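Long-range contacts in pilin (PDB 3GLE), which forms the shaft of the bacterial pilus by head-to-tail stacking of covalently linked subunits, which the bacterium needs for adhesion to host cells, aggregation and biofilm formation: residues A[21-26]-A[39-44]; A[64-69]-A[81-86]; A[100-105]-A[149-154]. The protein carries 2 engineered substitutions. All coordinates share one frame; numbering follows the deposited sequence. Where two conformers were deposited one is given.

Contact 1: residues A[21-26]-A[39-44]; sequences VTKNLD and FTFKIE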
ATOM      1  N   VAL A  21       7.609 -18.095   6.926  1.00 22.46           N
ATOM      2  CA  VAL A  21       6.641 -17.511   6.028  1.00 21.93           C
ATOM      3  C   VAL A  21       7.243 -16.203   5.526  1.00 21.97           C
ATOM      4  O   VAL A  21       7.873 -15.483   6.294  1.00 21.13           O
ATOM      5  CB  VAL A  21       5.303 -17.216   6.729  1.00 21.34           C
ATOM      6  CG1 VAL A  21       4.317 -16.609   5.754  1.00 20.32           C
ATOM      7  CG2 VAL A  21       4.739 -18.468   7.319  1.00 23.19           C
ATOM      8  N   THR A  22       7.056 -15.915   4.237  1.00 22.09           N
ATOM      9  CA  THR A  22       7.581 -14.698   3.615  1.00 22.60           C
ATOM     10  C   THR A  22       6.437 -13.816   3.151  1.00 22.62           C
ATOM     11  O   THR A  22       5.463 -14.306   2.575  1.00 23.48           O
ATOM     12  CB  THR A  22       8.545 -15.054   2.449  1.00 22.80           C
ATOM     13  OG1 THR A  22       9.663 -15.759   2.983  1.00 24.01           O
ATOM     14  CG2 THR A  22       9.104 -13.828   1.746  1.00 23.63           C
ATOM     15  N   LYS A  23       6.527 -12.522   3.435  1.00 22.65           N
ATOM     16  CA  LYS A  23       5.624 -11.544   2.840  1.00 22.40           C
ATOM     17  C   LYS A  23       6.371 -10.708   1.820  1.00 23.44           C
ATOM     18  O   LYS A  23       7.440 -10.217   2.107  1.00 23.18           O
ATOM     19  CB  LYS A  23       5.048 -10.604   3.892  1.00 21.65           C
ATOM     20  CG  LYS A  23       4.064  -9.625   3.309  1.00 20.90           C
ATOM     21  CD  LYS A  23       2.727 -10.282   3.017  1.00 23.32           C
ATOM     22  CE  LYS A  23       1.813  -9.352   2.217  1.00 22.29           C
ATOM     23  NZ  LYS A  23       0.531 -10.056   1.873  1.00 22.69           N
ATOM     24  N   ASN A  24       5.774 -10.533   0.645  1.00 24.71           N
ATOM     25  CA  ASN A  24       6.274  -9.623  -0.378  1.00 26.73           C
ATOM     26  C   ASN A  24       5.268  -8.515  -0.727  1.00 27.20           C
ATOM     27  O   ASN A  24       4.098  -8.784  -0.912  1.00 27.57           O
ATOM     28  CB  ASN A  24       6.672 -10.419  -1.627  1.00 26.75           C
ATOM     29  CG  ASN A  24       8.028 -11.065  -1.474  1.00 30.14           C
ATOM     30  OD1 ASN A  24       9.038 -10.371  -1.402  1.00 34.76           O
ATOM     31  ND2 ASN A  24       8.063 -12.392  -1.392  1.00 32.13           N
ATOM     32  N   LEU A  25       5.726  -7.270  -0.765  1.00 28.13           N
ATOM     33  CA  LEU A  25       4.919  -6.171  -1.283  1.00 29.14           C
ATOM     34  C   LEU A  25       5.377  -5.846  -2.677  1.00 29.65           C
ATOM     35  O   LEU A  25       6.541  -5.474  -2.861  1.00 30.19           O
ATOM     36  CB  LEU A  25       5.090  -4.911  -0.446  1.00 29.18           C
ATOM     37  CG  LEU A  25       4.369  -4.710   0.870  1.00 29.26           C
ATOM     38  CD1 LEU A  25       4.415  -3.236   1.220  1.00 26.88           C
ATOM     39  CD2 LEU A  25       2.943  -5.180   0.779  1.00 30.48           C
ATOM     40  N   ASP A  26       4.474  -6.009  -3.652  1.00 29.98           N
ATOM     41  CA  ASP A  26       4.738  -5.637  -5.042  0.50 30.09           C
ATOM     42  C   ASP A  26       4.259  -4.211  -5.285  1.00 29.64           C
ATOM     43  O   ASP A  26       3.053  -3.939  -5.299  1.00 29.65           O
ATOM     44  CB  ASP A  26       3.994  -6.575  -5.984  0.50 30.71           C
ATOM     45  CG  ASP A  26       4.677  -7.907  -6.139  0.50 32.81           C
ATOM     46  OD1 ASP A  26       5.525  -8.255  -5.273  0.50 35.81           O
ATOM     47  OD2 ASP A  26       4.360  -8.608  -7.136  0.50 35.41           O
ATOM     48  N   PHE A  39       0.808  -7.735   8.611  1.00 20.48           N
ATOM     49  CA  PHE A  39       0.114  -8.858   8.007  1.00 20.78           C
ATOM     50  C   PHE A  39       0.223 -10.023   8.968  1.00 20.91           C
ATOM     51  O   PHE A  39       1.305 -10.272   9.542  1.00 21.09           O
ATOM     52  CB  PHE A  39       0.718  -9.198   6.646  1.00 20.94           C
ATOM     53  CG  PHE A  39       0.591  -8.089   5.637  1.00 22.09           C
ATOM     54  CD1 PHE A  39      -0.552  -7.988   4.830  1.00 25.01           C
ATOM     55  CD2 PHE A  39       1.602  -7.140   5.495  1.00 22.49           C
ATOM     56  CE1 PHE A  39      -0.665  -6.967   3.874  1.00 23.44           C
ATOM     57  CE2 PHE A  39       1.493  -6.103   4.579  1.00 22.88           C
ATOM     58  CZ  PHE A  39       0.361  -6.019   3.753  1.00 25.80           C
ATOM     59  N   THR A  40      -0.893 -10.713   9.181  1.00 20.27           N
ATOM     60  CA  THR A  40      -0.920 -11.843  10.109  1.00 20.41           C
ATOM     61  C   THR A  40      -1.131 -13.160   9.360  1.00 20.35           C
ATOM     62  O   THR A  40      -1.908 -13.220   8.410  1.00 21.97           O
ATOM     63  CB  THR A  40      -1.996 -11.650  11.245  1.00 20.69           C
ATOM     64  OG1 THR A  40      -3.290 -11.460  10.671  1.00 23.20           O
ATOM     65  CG2 THR A  40      -1.705 -10.416  12.050  1.00 20.19           C
ATOM     66  N   PHE A  41      -0.427 -14.209   9.771  1.00 19.46           N
ATOM     67  CA  PHE A  41      -0.579 -15.526   9.172  1.00 19.20           C
ATOM     68  C   PHE A  41      -1.013 -16.516  10.222  1.00 19.41           C
ATOM     69  O   PHE A  41      -0.477 -16.532  11.322  1.00 19.36           O
ATOM     70  CB  PHE A  41       0.724 -15.964   8.488  1.00 19.01           C
ATOM     71  CG  PHE A  41       1.287 -14.902   7.604  1.00 19.09           C
ATOM     72  CD1 PHE A  41       0.629 -14.550   6.437  1.00 17.45           C
ATOM     73  CD2 PHE A  41       2.405 -14.190   7.983  1.00 19.79           C
ATOM     74  CE1 PHE A  41       1.116 -13.553   5.636  1.00 17.02           C
ATOM     75  CE2 PHE A  41       2.894 -13.177   7.183  1.00 20.97           C
ATOM     76  CZ  PHE A  41       2.238 -12.854   6.013  1.00 17.78           C
ATOM     77  N   LYS A  42      -2.035 -17.293   9.877  1.00 19.36           N
ATOM     78  CA  LYS A  42      -2.597 -18.274  10.767  1.00 18.82           C
ATOM     79  C   LYS A  42      -2.278 -19.664  10.268  1.00 18.54           C
ATOM     80  O   LYS A  42      -2.385 -19.956   9.051  1.00 16.58           O
ATOM     81  CB  LYS A  42      -4.117 -18.101  10.867  1.00 19.22           C
ATOM     82  CG  LYS A  42      -4.770 -19.103  11.828  1.00 23.11           C
ATOM     83  CD  LYS A  42      -6.248 -18.823  11.979  1.00 28.79           C
ATOM     84  CE  LYS A  42      -6.928 -19.947  12.724  1.00 34.92           C
ATOM     85  NZ  LYS A  42      -8.416 -19.722  12.868  1.00 40.22           N
ATOM     86  N   ILE A  43      -1.870 -20.512  11.215  1.00 18.23           N
ATOM     87  CA  ILE A  43      -1.765 -21.928  10.946  1.00 18.53           C
ATOM     88  C   ILE A  43      -2.767 -22.703  11.816  1.00 18.48           C
ATOM     89  O   ILE A  43      -2.894 -22.475  13.038  1.00 17.33           O
ATOM     90  CB  ILE A  43      -0.336 -22.467  11.085  1.00 17.74           C
ATOM     91  CG1 ILE A  43      -0.295 -23.923  10.600  1.00 18.33           C
ATOM     92  CG2 ILE A  43       0.098 -22.404  12.525  1.00 20.18           C
ATOM     93  CD1 ILE A  43       1.102 -24.456  10.280  1.00 18.65           C
ATOM     94  N   GLU A  44      -3.490 -23.610  11.176  1.00 18.21           N
ATOM     95  CA  GLU A  44      -4.437 -24.429  11.913  1.00 20.11           C
ATOM     96  C   GLU A  44      -4.457 -25.852  11.383  1.00 19.28           C
ATOM     97  O   GLU A  44      -4.079 -26.073  10.232  1.00 18.48           O
ATOM     98  CB  GLU A  44      -5.823 -23.791  11.840  1.00 20.69           C
ATOM     99  CG  GLU A  44      -6.275 -23.461  10.444  1.00 25.20           C
ATOM    100  CD  GLU A  44      -7.694 -22.909  10.400  1.00 30.65           C
ATOM    101  OE1 GLU A  44      -8.343 -22.791  11.475  1.00 32.88           O
ATOM    102  OE2 GLU A  44      -8.152 -22.595   9.276  1.00 32.83           O
TER
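Lys23 lies across the Phe39 ring and beside the Phe41 ring, showing how one long side chain can serve two aromatic neighbours in different ways. Its CE stands 3.6 Å from the centroid of the Phe39 ring and just 6° from the ring normal, a CH-pi contact over the centre. One bond further on, NZ has moved outward above the CD1–CE1 side, yet at 4.1 Å from the centroid of Phe39 it still makes a cation-pi interaction. A bend at chi2 (76°) turns an otherwise extended chain across this face at about a right angle. Phe41 meets the same lysine differently: Lys23 CD lies in the plane of that ring, at its edge, 4.0 Å from Phe41 CZ. A face of Phe41 is taken by Val21 CG1, 3.9 Å from its centroid and displaced toward the rim. Leu25 adds an oblique touch, its CD2 being 4.0 Å from Phe39 CZ. No hydrogen bond joins residues 21-26 to 39-44; the strands, whose axes come within 9.5 Å at 147°, belong to different sheets that face each other through buried side chains. Lys23 NZ finds its strongest partner beyond the two segments, in a salt bridge to Glu104 OE1. The lysine also touches Ala155, an engineered residue that replaces the asparagine of the natural cross-link; without that asparagine the bond is absent here. An aromatic-lined lysine paired with a glutamate in the core of a beta sandwich is characteristic of the intramolecular isopeptide site of these pilins.

Contact 2: residues A[64-69]-A[81-86]; sequences PMTKVT and KTAEFD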
ATOM      1  N   PRO A  64      -0.293 -20.115  17.160  1.00 23.61           N
ATOM      2  CA  PRO A  64      -0.870 -20.353  15.833  1.00 23.62           C
ATOM      3  C   PRO A  64      -0.857 -19.157  14.899  1.00 23.44           C
ATOM      4  O   PRO A  64      -1.279 -19.303  13.755  1.00 23.64           O
ATOM      5  CB  PRO A  64      -2.328 -20.691  16.149  1.00 24.01           C
ATOM      6  CG  PRO A  64      -2.603 -19.907  17.395  1.00 24.19           C
ATOM      7  CD  PRO A  64      -1.336 -20.025  18.197  1.00 23.27           C
ATOM      8  N   MET A  65      -0.431 -17.990  15.381  1.00 22.69           N
ATOM      9  CA  MET A  65      -0.330 -16.783  14.549  1.00 23.23           C
ATOM     10  C   MET A  65       1.103 -16.275  14.554  1.00 22.23           C
ATOM     11  O   MET A  65       1.789 -16.318  15.584  1.00 21.80           O
ATOM     12  CB  MET A  65      -1.221 -15.636  15.065  1.00 23.74           C
ATOM     13  CG  MET A  65      -2.683 -16.027  15.305  1.00 27.57           C
ATOM     14  SD  MET A  65      -3.624 -16.264  13.783  1.00 33.70           S
ATOM     15  CE  MET A  65      -4.159 -14.571  13.433  1.00 31.86           C
ATOM     16  N   THR A  66       1.546 -15.776  13.408  1.00 21.01           N
ATOM     17  CA  THR A  66       2.788 -15.033  13.360  1.00 20.79           C
ATOM     18  C   THR A  66       2.636 -13.875  12.377  1.00 21.20           C
ATOM     19  O   THR A  66       1.789 -13.927  11.464  1.00 21.51           O
ATOM     20  CB  THR A  66       3.993 -15.962  13.032  1.00 20.67           C
ATOM     21  OG1 THR A  66       5.221 -15.287  13.331  1.00 22.16           O
ATOM     22  CG2 THR A  66       3.991 -16.381  11.564  1.00 20.88           C
ATOM     23  N   LYS A  67       3.433 -12.825  12.531  1.00 20.66           N
ATOM     24  CA  LYS A  67       3.188 -11.666  11.700  1.00 20.51           C
ATOM     25  C   LYS A  67       4.414 -10.892  11.310  1.00 19.29           C
ATOM     26  O   LYS A  67       5.470 -11.027  11.931  1.00 19.26           O
ATOM     27  CB  LYS A  67       2.152 -10.752  12.369  1.00 21.52           C
ATOM     28  CG  LYS A  67       2.685  -9.820  13.406  1.00 24.68           C
ATOM     29  CD  LYS A  67       1.518  -9.008  14.015  1.00 30.13           C
ATOM     30  CE  LYS A  67       1.982  -7.642  14.502  1.00 30.15           C
ATOM     31  NZ  LYS A  67       0.849  -6.744  14.839  1.00 33.41           N
ATOM     32  N   VAL A  68       4.260 -10.098  10.261  1.00 17.38           N
ATOM     33  CA  VAL A  68       5.289  -9.195   9.830  1.00 17.19           C
ATOM     34  C   VAL A  68       4.709  -7.766   9.809  1.00 17.04           C
ATOM     35  O   VAL A  68       3.512  -7.576   9.581  1.00 16.07           O
ATOM     36  CB  VAL A  68       5.797  -9.553   8.412  1.00 17.55           C
ATOM     37  CG1 VAL A  68       6.479 -10.925   8.409  1.00 16.52           C
ATOM     38  CG2 VAL A  68       4.639  -9.496   7.388  1.00 16.95           C
ATOM     39  N   THR A  69       5.572  -6.776  10.021  1.00 16.08           N
ATOM     40  CA  THR A  69       5.136  -5.395  10.129  1.00 16.49           C
ATOM     41  C   THR A  69       5.936  -4.486   9.198  1.00 16.79           C
ATOM     42  O   THR A  69       7.162  -4.546   9.160  1.00 17.10           O
ATOM     43  CB  THR A  69       5.284  -4.917  11.584  1.00 15.63           C
ATOM     44  OG1 THR A  69       4.566  -5.828  12.438  1.00 15.39           O
ATOM     45  CG2 THR A  69       4.753  -3.481  11.736  1.00 15.94           C
ATOM     46  N   LYS A  81       9.527  -9.358   3.966  1.00 24.35           N
ATOM     47  CA  LYS A  81       9.712  -9.673   5.374  1.00 23.38           C
ATOM     48  C   LYS A  81       9.371 -11.124   5.692  1.00 22.62           C
ATOM     49  O   LYS A  81       8.529 -11.710   5.033  1.00 22.25           O
ATOM     50  CB  LYS A  81       8.916  -8.697   6.240  1.00 23.37           C
ATOM     51  CG  LYS A  81       9.620  -7.335   6.330  1.00 25.84           C
ATOM     52  CD  LYS A  81       8.843  -6.312   7.107  1.00 26.96           C
ATOM     53  CE  LYS A  81       9.391  -4.928   6.850  1.00 25.52           C
ATOM     54  NZ  LYS A  81      10.507  -4.613   7.751  1.00 24.25           N
ATOM     55  N   THR A  82      10.023 -11.680   6.712  1.00 21.55           N
ATOM     56  CA  THR A  82       9.829 -13.058   7.103  1.00 21.10           C
ATOM     57  C   THR A  82       9.378 -13.159   8.564  1.00 20.49           C
ATOM     58  O   THR A  82       9.670 -12.293   9.370  1.00 19.99           O
ATOM     59  CB  THR A  82      11.123 -13.924   6.901  1.00 20.82           C
ATOM     60  OG1 THR A  82      12.160 -13.454   7.772  1.00 21.82           O
ATOM     61  CG2 THR A  82      11.618 -13.878   5.437  1.00 21.42           C
ATOM     62  N   ALA A  83       8.629 -14.205   8.862  1.00 19.80           N
ATOM     63  CA  ALA A  83       8.310 -14.587  10.224  1.00 21.51           C
ATOM     64  C   ALA A  83       8.347 -16.121  10.203  1.00 22.09           C
ATOM     65  O   ALA A  83       8.614 -16.723   9.150  1.00 21.30           O
ATOM     66  CB  ALA A  83       6.929 -14.058  10.619  1.00 21.11           C
ATOM     67  N   GLU A  84       8.133 -16.762  11.341  1.00 23.37           N
ATOM     68  CA  GLU A  84       8.119 -18.224  11.350  1.00 25.68           C
ATOM     69  C   GLU A  84       7.145 -18.834  12.347  1.00 25.58           C
ATOM     70  O   GLU A  84       6.787 -18.193  13.350  1.00 25.74           O
ATOM     71  CB  GLU A  84       9.535 -18.797  11.520  1.00 26.81           C
ATOM     72  CG  GLU A  84      10.188 -18.540  12.867  1.00 32.21           C
ATOM     73  CD  GLU A  84      11.664 -18.964  12.898  1.00 38.85           C
ATOM     74  OE1 GLU A  84      12.054 -19.914  12.173  1.00 41.11           O
ATOM     75  OE2 GLU A  84      12.438 -18.329  13.650  1.00 42.38           O
ATOM     76  N   PHE A  85       6.687 -20.045  12.023  1.00 25.05           N
ATOM     77  CA  PHE A  85       5.907 -20.868  12.929  1.00 25.34           C
ATOM     78  C   PHE A  85       6.866 -21.856  13.586  1.00 25.87           C
ATOM     79  O   PHE A  85       7.827 -22.325  12.958  1.00 25.72           O
ATOM     80  CB  PHE A  85       4.817 -21.654  12.185  1.00 25.16           C
ATOM     81  CG  PHE A  85       3.743 -20.798  11.568  1.00 24.43           C
ATOM     82  CD1 PHE A  85       2.831 -20.114  12.368  1.00 24.15           C
ATOM     83  CD2 PHE A  85       3.614 -20.709  10.186  1.00 23.46           C
ATOM     84  CE1 PHE A  85       1.816 -19.337  11.800  1.00 23.20           C
ATOM     85  CE2 PHE A  85       2.591 -19.927   9.599  1.00 22.20           C
ATOM     86  CZ  PHE A  85       1.695 -19.248  10.409  1.00 21.92           C
ATOM     87  N   ASP A  86       6.574 -22.205  14.830  1.00 26.41           N
ATOM     88  CA  ASP A  86       7.437 -23.084  15.613  1.00 27.18           C
ATOM     89  C   ASP A  86       6.740 -24.422  15.922  1.00 27.16           C
ATOM     90  O   ASP A  86       5.719 -24.448  16.607  1.00 27.21           O
ATOM     91  CB  ASP A  86       7.814 -22.350  16.903  1.00 27.80           C
ATOM     92  CG  ASP A  86       8.835 -23.101  17.732  1.00 30.14           C
ATOM     93  OD1 ASP A  86       9.302 -24.167  17.281  1.00 33.53           O
ATOM     94  OD2 ASP A  86       9.160 -22.629  18.847  1.00 32.54           O
TER
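Thr66 OG1 donates a weak hydrogen bond of 3.3 Å to Glu84 O, linking residues 64-69 to 81-86 at a margin of the beta sandwich. Strand 65-70 pairs with 37-45 in one sheet and strand 80-86 with 18-27 in the other, so these two antiparallel neighbours meet through side chains. Their axes come within 6.3 Å of each other at an angle of 168°. The other branch of Thr66 is apolar and works on the aromatic neighbour. With OG1 anti to the backbone N (chi1 -165°), CG2 is left between the backbone N and the carbonyl carbon, and it sits over one face of Phe85, 3.9 Å from the ring centroid and offset toward the rim. Further along, Val68 CG1 is 3.9 Å from Ala83 CB and also packs against the carbonyl oxygen of Thr82. Ala83 CB in turn lies 3.4 Å from Thr66 OG1, a small group fitted close to the hydroxyl. Lys67 NZ turns elsewhere, to a salt bridge with Asp38. The Lys81 chain bends at its last torsion and its NZ forms a salt bridge with Asp74, while Lys81 CD passes 3.2 Å from Thr69 O.

Contact 3: residues A[100-105]-A[149-154]; sequences YKVTEE and VPIQFK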
ATOM      1  N   TYR A 100      -1.844 -29.260   7.978  1.00 13.88           N
ATOM      2  CA  TYR A 100      -2.241 -27.914   8.403  1.00 13.85           C
ATOM      3  C   TYR A 100      -2.591 -27.043   7.192  1.00 13.96           C
ATOM      4  O   TYR A 100      -2.182 -27.341   6.062  1.00 13.19           O
ATOM      5  CB  TYR A 100      -1.094 -27.218   9.132  1.00 14.08           C
ATOM      6  CG  TYR A 100      -0.622 -27.908  10.394  1.00 13.58           C
ATOM      7  CD1 TYR A 100      -1.016 -27.445  11.656  1.00 12.98           C
ATOM      8  CD2 TYR A 100       0.244 -28.994  10.332  1.00 11.26           C
ATOM      9  CE1 TYR A 100      -0.598 -28.091  12.811  1.00 11.15           C
ATOM     10  CE2 TYR A 100       0.659 -29.652  11.470  1.00 11.98           C
ATOM     11  CZ  TYR A 100       0.233 -29.184  12.704  1.00 10.30           C
ATOM     12  OH  TYR A 100       0.679 -29.804  13.799  1.00  9.67           O
ATOM     13  N   LYS A 101      -3.332 -25.961   7.443  1.00 14.55           N
ATOM     14  CA  LYS A 101      -3.559 -24.905   6.457  1.00 15.59           C
ATOM     15  C   LYS A 101      -2.960 -23.617   6.969  1.00 15.99           C
ATOM     16  O   LYS A 101      -3.116 -23.261   8.151  1.00 15.06           O
ATOM     17  CB  LYS A 101      -5.055 -24.655   6.204  1.00 15.79           C
ATOM     18  CG  LYS A 101      -5.871 -25.911   5.919  1.00 18.73           C
ATOM     19  CD  LYS A 101      -5.635 -26.423   4.514  1.00 24.50           C
ATOM     20  CE  LYS A 101      -6.411 -25.588   3.497  1.00 27.61           C
ATOM     21  NZ  LYS A 101      -6.883 -26.420   2.347  1.00 29.20           N
ATOM     22  N   VAL A 102      -2.294 -22.907   6.076  1.00 16.45           N
ATOM     23  CA  VAL A 102      -1.730 -21.617   6.413  1.00 17.02           C
ATOM     24  C   VAL A 102      -2.421 -20.582   5.528  1.00 19.04           C
ATOM     25  O   VAL A 102      -2.510 -20.761   4.304  1.00 18.96           O
ATOM     26  CB  VAL A 102      -0.193 -21.607   6.229  1.00 17.04           C
ATOM     27  CG1 VAL A 102       0.401 -20.182   6.402  1.00 14.56           C
ATOM     28  CG2 VAL A 102       0.453 -22.601   7.200  1.00 16.50           C
ATOM     29  N   THR A 103      -2.936 -19.531   6.162  1.00 20.25           N
ATOM     30  CA  THR A 103      -3.609 -18.434   5.479  1.00 22.24           C
ATOM     31  C   THR A 103      -3.093 -17.088   6.008  1.00 23.75           C
ATOM     32  O   THR A 103      -2.476 -17.020   7.071  1.00 23.93           O
ATOM     33  CB  THR A 103      -5.133 -18.474   5.701  1.00 22.02           C
ATOM     34  OG1 THR A 103      -5.402 -18.716   7.099  1.00 23.07           O
ATOM     35  CG2 THR A 103      -5.787 -19.588   4.856  1.00 21.79           C
ATOM     36  N   GLU A 104      -3.343 -16.029   5.248  1.00 25.69           N
ATOM     37  CA  GLU A 104      -3.123 -14.673   5.710  1.00 28.36           C
ATOM     38  C   GLU A 104      -4.467 -14.065   6.180  1.00 29.86           C
ATOM     39  O   GLU A 104      -5.484 -14.167   5.494  1.00 29.37           O
ATOM     40  CB  GLU A 104      -2.505 -13.830   4.583  1.00 28.21           C
ATOM     41  CG  GLU A 104      -2.266 -12.382   4.977  1.00 29.50           C
ATOM     42  CD  GLU A 104      -1.824 -11.508   3.824  1.00 33.37           C
ATOM     43  OE1 GLU A 104      -0.651 -11.623   3.372  1.00 33.04           O
ATOM     44  OE2 GLU A 104      -2.656 -10.682   3.385  1.00 33.64           O
ATOM     45  N   GLU A 105      -4.469 -13.431   7.348  1.00 31.85           N
ATOM     46  CA  GLU A 105      -5.689 -12.822   7.862  1.00 34.39           C
ATOM     47  C   GLU A 105      -5.552 -11.318   7.969  1.00 35.53           C
ATOM     48  O   GLU A 105      -4.558 -10.823   8.496  1.00 36.49           O
ATOM     49  CB  GLU A 105      -6.024 -13.371   9.244  1.00 34.51           C
ATOM     50  CG  GLU A 105      -6.715 -14.714   9.247  1.00 37.33           C
ATOM     51  CD  GLU A 105      -7.606 -14.904  10.464  1.00 41.21           C
ATOM     52  OE1 GLU A 105      -7.982 -16.072  10.738  1.00 42.98           O
ATOM     53  OE2 GLU A 105      -7.936 -13.890  11.139  1.00 42.03           O
ATOM     54  N   VAL A 149       6.330 -25.248  -2.760  1.00 17.55           N
ATOM     55  CA  VAL A 149       6.868 -23.889  -2.810  1.00 17.78           C
ATOM     56  C   VAL A 149       7.123 -23.389  -1.394  1.00 18.90           C
ATOM     57  O   VAL A 149       6.528 -23.898  -0.461  1.00 18.97           O
ATOM     58  CB  VAL A 149       5.917 -22.888  -3.524  1.00 18.13           C
ATOM     59  CG1 VAL A 149       5.913 -23.089  -5.070  1.00 16.83           C
ATOM     60  CG2 VAL A 149       4.514 -22.922  -2.928  1.00 17.29           C
ATOM     61  N   PRO A 150       8.014 -22.388  -1.224  1.00 20.15           N
ATOM     62  CA  PRO A 150       8.101 -21.724   0.074  1.00 20.21           C
ATOM     63  C   PRO A 150       6.788 -21.028   0.369  1.00 20.72           C
ATOM     64  O   PRO A 150       6.103 -20.567  -0.552  1.00 19.08           O
ATOM     65  CB  PRO A 150       9.189 -20.666  -0.142  1.00 21.03           C
ATOM     66  CG  PRO A 150      10.020 -21.197  -1.311  1.00 21.41           C
ATOM     67  CD  PRO A 150       8.958 -21.803  -2.203  1.00 20.41           C
ATOM     68  N   ILE A 151       6.426 -20.947   1.644  1.00 21.06           N
ATOM     69  CA  ILE A 151       5.221 -20.235   1.991  1.00 22.51           C
ATOM     70  C   ILE A 151       5.448 -18.731   1.806  1.00 23.41           C
ATOM     71  O   ILE A 151       6.144 -18.082   2.599  1.00 22.82           O
ATOM     72  CB  ILE A 151       4.761 -20.554   3.388  1.00 23.19           C
ATOM     73  CG1 ILE A 151       4.686 -22.069   3.543  1.00 24.38           C
ATOM     74  CG2 ILE A 151       3.410 -19.894   3.645  1.00 23.95           C
ATOM     75  CD1 ILE A 151       4.204 -22.468   4.826  1.00 29.02           C
ATOM     76  N   GLN A 152       4.863 -18.215   0.724  1.00 23.88           N
ATOM     77  CA  GLN A 152       4.978 -16.814   0.357  0.50 24.42           C
ATOM     78  C   GLN A 152       3.588 -16.220   0.119  1.00 24.45           C
ATOM     79  O   GLN A 152       2.736 -16.837  -0.541  1.00 24.54           O
ATOM     80  CB  GLN A 152       5.839 -16.664  -0.904  0.50 24.65           C
ATOM     81  CG  GLN A 152       7.332 -16.880  -0.694  0.50 26.16           C
ATOM     82  CD  GLN A 152       8.110 -17.045  -2.004  0.50 27.99           C
ATOM     83  OE1 GLN A 152       7.536 -17.342  -3.059  0.50 28.79           O
ATOM     84  NE2 GLN A 152       9.425 -16.869  -1.930  0.50 28.01           N
ATOM     85  N   PHE A 153       3.362 -15.037   0.673  1.00 23.84           N
ATOM     86  CA  PHE A 153       2.152 -14.266   0.428  1.00 23.29           C
ATOM     87  C   PHE A 153       2.603 -12.985  -0.240  1.00 24.03           C
ATOM     88  O   PHE A 153       3.618 -12.426   0.134  1.00 24.23           O
ATOM     89  CB  PHE A 153       1.384 -13.987   1.712  1.00 21.62           C
ATOM     90  CG  PHE A 153       0.770 -15.208   2.307  1.00 21.29           C
ATOM     91  CD1 PHE A 153      -0.464 -15.680   1.852  1.00 18.05           C
ATOM     92  CD2 PHE A 153       1.445 -15.933   3.284  1.00 18.42           C
ATOM     93  CE1 PHE A 153      -1.024 -16.817   2.391  1.00 18.53           C
ATOM     94  CE2 PHE A 153       0.870 -17.081   3.830  1.00 20.02           C
ATOM     95  CZ  PHE A 153      -0.361 -17.527   3.375  1.00 17.48           C
ATOM     96  N   LYS A 154       1.883 -12.580  -1.274  1.00 24.78           N
ATOM     97  CA  LYS A 154       2.203 -11.371  -2.022  1.00 26.63           C
ATOM     98  C   LYS A 154       1.006 -10.427  -1.962  1.00 27.02           C
ATOM     99  O   LYS A 154      -0.137 -10.857  -2.154  1.00 28.08           O
ATOM    100  CB  LYS A 154       2.492 -11.722  -3.478  1.00 26.43           C
ATOM    101  CG  LYS A 154       3.045 -10.547  -4.305  1.00 29.59           C
ATOM    102  CD  LYS A 154       3.529 -11.032  -5.658  1.00 36.36           C
ATOM    103  CE  LYS A 154       2.367 -11.337  -6.613  1.00 38.37           C
ATOM    104  NZ  LYS A 154       2.893 -11.796  -7.939  1.00 41.21           N
TER
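Packing between two sheets, without any hydrogen bond across it, brings Val102 and Glu104 of strand 96-105 against Ile151 and Phe153 of strand 151-169. The strands run roughly the same way, with axes 8.7 Å apart and 24° between their directions, and the Phe153 ring reaches across to strand 96-105. Glu104 CB lies over one face of that ring, 4.1 Å from its centroid and offset toward the rim. With CG anti to the backbone N, the glutamate slides past the phenylalanine in the opposite direction, which carries OE1 back to within 3.5 Å of Phe153 CB. Its carboxylate is turned 47° from the ring plane, so the two flat groups do not stack. At the ring's edge and in its plane, Val102 O is 4.0 Å from Phe153 CZ. Val102 CG1 adds apolar packing, 4.1 Å from Phe153 CE2 and equally far from Ile151 CG2. Tyr120 meets Phe153 edge-to-face from strand 119-129, while Glu104 OE1 is claimed by the salt bridge to Lys23. Phe153 thus flanks Glu104, the residue that promotes isopeptide formation, within the hydrophobic setting typical of the self-cross-linking site in this pilin domain.

In the fold
All three contacts join the same two facing sheets of one beta-sandwich domain, and they follow in series along the chain. Contact 1 lies between the others, its centre about 7 Å from that of contact 2 and about 6 Å from that of contact 3, whose own centres are about 10 Å apart. Strands 65-70 and 96-105 both pair with 37-45 in one sheet, while 80-86 and 151-169 both pair with 18-27 in the other. Side chains run on between them: Phe41 packs on Phe153, Val21 on Phe85, and Phe85 on Val102. The lysine of contact 1 and the glutamate of contact 3 are thereby brought together inside the domain, where the natural protein cross-links itself.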